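Local structure of 2',5'-phosphodiesterase 12 (Homo sapiens, 4Z0V) at residues I19-L29 and R64-I73. The protein belongs to the endonuclease/exonuclease/phosphatase family and joins a domain of that fold, in a model containing a magnesium ion, to an N-terminal domain of the E-set clan. Residues are numbered along the deposited sequence; the frame is centred on the assembly and turned at random.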
loop_
_atom_site.group_PDB
_atom_site.type_symbol
_atom_site.label_atom_id
_atom_site.label_comp_id
_atom_site.label_asym_id
_atom_site.label_seq_id
_atom_site.Cartn_x
_atom_site.Cartn_y
_atom_site.Cartn_z
ATOM N N ILE A 19 1.454 22.124 -0.508
ATOM C CA ILE A 19 1.710 22.080 0.922
ATOM C C ILE A 19 0.434 22.539 1.631
ATOM O O ILE A 19 -0.055 23.632 1.334
ATOM C CB ILE A 19 2.955 22.939 1.283
ATOM C CG1 ILE A 19 4.244 22.281 0.734
ATOM C CG2 ILE A 19 3.026 23.157 2.805
ATOM C CD1 ILE A 19 5.479 23.133 0.799
ATOM N N MET A 20 -0.089 21.720 2.572
ATOM C CA MET A 20 -1.301 22.065 3.318
ATOM C C MET A 20 -1.076 22.094 4.798
ATOM O O MET A 20 -0.344 21.249 5.335
ATOM C CB MET A 20 -2.439 21.063 3.039
ATOM C CG MET A 20 -2.882 21.072 1.631
ATOM S SD MET A 20 -4.260 19.945 1.316
ATOM C CE MET A 20 -3.596 18.540 1.704
ATOM N N ALA A 21 -1.776 23.008 5.486
ATOM C CA ALA A 21 -1.731 23.088 6.947
ATOM C C ALA A 21 -2.220 21.772 7.550
ATOM O O ALA A 21 -3.235 21.258 7.095
ATOM C CB ALA A 21 -2.613 24.232 7.425
ATOM N N GLY A 22 -1.481 21.223 8.509
ATOM C CA GLY A 22 -1.844 19.963 9.157
ATOM C C GLY A 22 -1.455 18.709 8.403
ATOM O O GLY A 22 -1.730 17.596 8.878
ATOM N N PHE A 23 -0.756 18.871 7.263
ATOM C CA PHE A 23 -0.295 17.757 6.414
ATOM C C PHE A 23 1.215 17.770 6.388
ATOM O O PHE A 23 1.808 18.828 6.142
ATOM C CB PHE A 23 -0.874 17.825 4.989
ATOM C CG PHE A 23 -2.334 17.444 4.964
ATOM C CD1 PHE A 23 -3.304 18.307 5.468
ATOM C CD2 PHE A 23 -2.732 16.185 4.519
ATOM C CE1 PHE A 23 -4.646 17.934 5.494
ATOM C CE2 PHE A 23 -4.081 15.816 4.538
ATOM C CZ PHE A 23 -5.022 16.678 5.054
ATOM N N PRO A 24 1.852 16.620 6.672
ATOM C CA PRO A 24 3.322 16.599 6.748
ATOM C C PRO A 24 3.988 16.866 5.413
ATOM O O PRO A 24 3.581 16.313 4.400
ATOM C CB PRO A 24 3.640 15.177 7.263
ATOM C CG PRO A 24 2.438 14.345 6.876
ATOM C CD PRO A 24 1.266 15.300 7.029
ATOM N N VAL A 25 5.014 17.736 5.423
ATOM C CA VAL A 25 5.836 18.103 4.269
ATOM C C VAL A 25 7.034 17.166 4.319
ATOM O O VAL A 25 7.849 17.271 5.249
ATOM C CB VAL A 25 6.263 19.602 4.292
ATOM C CG1 VAL A 25 7.135 19.926 3.079
ATOM C CG2 VAL A 25 5.046 20.519 4.334
ATOM N N CYS A 26 7.091 16.217 3.369
ATOM C CA CYS A 26 8.095 15.152 3.353
ATOM C C CYS A 26 9.056 15.344 2.193
ATOM O O CYS A 26 8.749 14.970 1.061
ATOM C CB CYS A 26 7.405 13.789 3.295
ATOM S SG CYS A 26 6.161 13.547 4.585
ATOM N N PRO A 27 10.215 15.966 2.445
ATOM C CA PRO A 27 11.147 16.205 1.344
ATOM C C PRO A 27 11.740 14.927 0.791
ATOM O O PRO A 27 11.998 13.990 1.546
ATOM C CB PRO A 27 12.257 17.054 1.984
ATOM C CG PRO A 27 12.179 16.789 3.441
ATOM C CD PRO A 27 10.734 16.484 3.727
ATOM N N LYS A 28 12.002 14.923 -0.520
ATOM C CA LYS A 28 12.737 13.842 -1.150
ATOM C C LYS A 28 14.192 14.176 -0.910
ATOM O O LYS A 28 14.597 15.316 -1.159
ATOM C CB LYS A 28 12.389 13.741 -2.655
ATOM C CG LYS A 28 13.120 12.619 -3.392
ATOM C CD LYS A 28 12.579 12.564 -4.814
ATOM C CE LYS A 28 13.276 11.576 -5.678
ATOM N NZ LYS A 28 12.598 11.450 -6.994
ATOM N N LEU A 29 14.927 13.259 -0.293
ATOM C CA LEU A 29 16.362 13.410 -0.030
ATOM C C LEU A 29 17.028 12.137 -0.385
ATOM O O LEU A 29 16.801 11.134 0.288
ATOM C CB LEU A 29 16.743 13.750 1.432
ATOM C CG LEU A 29 15.791 14.401 2.399
ATOM C CD1 LEU A 29 16.270 14.147 3.791
ATOM C CD2 LEU A 29 15.785 15.890 2.229
ATOM N N ARG A 64 13.461 16.193 9.675
ATOM C CA ARG A 64 13.345 16.110 8.224
ATOM C C ARG A 64 11.945 16.566 7.762
ATOM O O ARG A 64 11.822 17.269 6.763
ATOM C CB ARG A 64 13.614 14.658 7.821
ATOM C CG ARG A 64 13.310 14.348 6.377
ATOM C CD ARG A 64 13.687 12.906 6.086
ATOM N NE ARG A 64 13.336 12.603 4.705
ATOM C CZ ARG A 64 13.840 11.598 4.008
ATOM N NH1 ARG A 64 14.729 10.780 4.560
ATOM N NH2 ARG A 64 13.462 11.400 2.756
ATOM N N VAL A 65 10.912 16.189 8.525
ATOM C CA VAL A 65 9.502 16.456 8.203
ATOM C C VAL A 65 9.020 17.672 8.961
ATOM O O VAL A 65 9.344 17.856 10.138
ATOM C CB VAL A 65 8.644 15.194 8.540
ATOM C CG1 VAL A 65 7.143 15.417 8.291
ATOM C CG2 VAL A 65 9.127 14.005 7.725
ATOM N N TYR A 66 8.225 18.488 8.290
ATOM C CA TYR A 66 7.609 19.660 8.919
ATOM C C TYR A 66 6.122 19.603 8.664
ATOM O O TYR A 66 5.732 19.466 7.513
ATOM C CB TYR A 66 8.210 20.952 8.316
ATOM C CG TYR A 66 7.620 22.218 8.889
ATOM C CD1 TYR A 66 8.038 22.707 10.123
ATOM C CD2 TYR A 66 6.617 22.911 8.215
ATOM C CE1 TYR A 66 7.454 23.844 10.686
ATOM C CE2 TYR A 66 6.074 24.090 8.736
ATOM C CZ TYR A 66 6.471 24.530 9.989
ATOM O OH TYR A 66 5.950 25.686 10.520
ATOM N N THR A 67 5.290 19.787 9.702
ATOM C CA THR A 67 3.828 19.837 9.532
ATOM C C THR A 67 3.411 21.292 9.759
ATOM O O THR A 67 3.469 21.785 10.895
ATOM C CB THR A 67 3.090 18.849 10.463
ATOM O OG1 THR A 67 3.622 17.555 10.254
ATOM C CG2 THR A 67 1.593 18.779 10.171
ATOM N N PRO A 68 3.002 22.019 8.707
ATOM C CA PRO A 68 2.638 23.435 8.911
ATOM C C PRO A 68 1.408 23.588 9.780
ATOM O O PRO A 68 0.558 22.694 9.808
ATOM C CB PRO A 68 2.345 23.950 7.490
ATOM C CG PRO A 68 2.867 22.909 6.561
ATOM C CD PRO A 68 2.841 21.619 7.294
ATOM N N SER A 69 1.313 24.709 10.480
ATOM C CA SER A 69 0.129 24.984 11.302
ATOM C C SER A 69 -0.827 25.865 10.487
ATOM O O SER A 69 -0.454 26.318 9.401
ATOM C CB SER A 69 0.547 25.694 12.584
ATOM O OG SER A 69 0.964 27.012 12.284
ATOM N N ASN A 70 -2.014 26.201 11.042
ATOM C CA ASN A 70 -2.924 27.121 10.372
ATOM C C ASN A 70 -2.328 28.524 10.328
ATOM O O ASN A 70 -2.603 29.254 9.388
ATOM C CB ASN A 70 -4.302 27.134 11.051
ATOM C CG ASN A 70 -5.110 25.887 10.810
ATOM O OD1 ASN A 70 -4.833 25.095 9.904
ATOM N ND2 ASN A 70 -6.132 25.679 11.630
ATOM N N ALA A 71 -1.425 28.855 11.270
ATOM C CA ALA A 71 -0.749 30.149 11.304
ATOM C C ALA A 71 0.220 30.317 10.123
ATOM O O ALA A 71 0.610 31.440 9.811
ATOM C CB ALA A 71 0.008 30.313 12.612
ATOM N N ASP A 72 0.635 29.208 9.496
ATOM C CA ASP A 72 1.578 29.252 8.376
ATOM C C ASP A 72 0.869 29.458 7.039
ATOM O O ASP A 72 1.556 29.593 6.037
ATOM C CB ASP A 72 2.393 27.939 8.294
ATOM C CG ASP A 72 3.255 27.622 9.494
ATOM O OD1 ASP A 72 3.709 28.574 10.176
ATOM O OD2 ASP A 72 3.542 26.430 9.712
ATOM N N ILE A 73 -0.483 29.391 6.989
ATOM C CA ILE A 73 -1.204 29.556 5.712
ATOM C C ILE A 73 -0.815 30.910 5.105
ATOM O O ILE A 73 -0.778 31.898 5.824
ATOM C CB ILE A 73 -2.746 29.417 5.893
ATOM C CG1 ILE A 73 -3.118 27.946 6.199
ATOM C CG2 ILE A 73 -3.510 29.926 4.648
ATOM C CD1 ILE A 73 -4.553 27.744 6.766
HETATM O O HOH W 1 10.724 13.129 3.897
HETATM O O HOH W 2 13.965 10.519 -0.271
#
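With CG anti to the backbone N (chi1 170°) and the chain extended on to NE, Arg64 runs out to Pro27 and Leu29. Its NH2 donates to Pro27 O at 3.2 Å, close to the guanidinium plane, while Leu29 CD1 sits over one face, 3.4 Å from NE and offset toward the rim. A water bridges NE and that same Pro27 O, giving the carbonyl two donors.

Val25 and Tyr66 form an antiparallel hydrogen-bonded pair: Val25 N gives to Tyr66 O at 2.8 Å, and Tyr66 N returns a longer bond to Val25 O, 3.3 Å, on a lone pair in the carbonyl plane. CG1 of Val65, anti to its N (chi1 177°), meets Pro24 CB at 3.7 Å. The Pro68 ring lies over two adjacent methyls, CG 3.8 Å from Ile19 CG2 and CD 3.9 Å from Val25 CG2, crossing both side chains at about a right angle. In the type II turn from Met20 to Phe23, Gly22 N donates a hydrogen bond to Pro68 O at 2.8 Å.

One bridge, the Gly22 bond and the arginine bond join two largely irregular segments of the N-terminal domain; helix 159-172 packs on Met20, Phe23 and Pro24, and helix 185-198 touches both segments. Arg64 NH2 also salt-bridges Glu197 of helix 185-198, so the guanidinium, oriented by carbonyl, water and carboxylate, probably has its charge balanced there and ties this strip to the neighbouring domain.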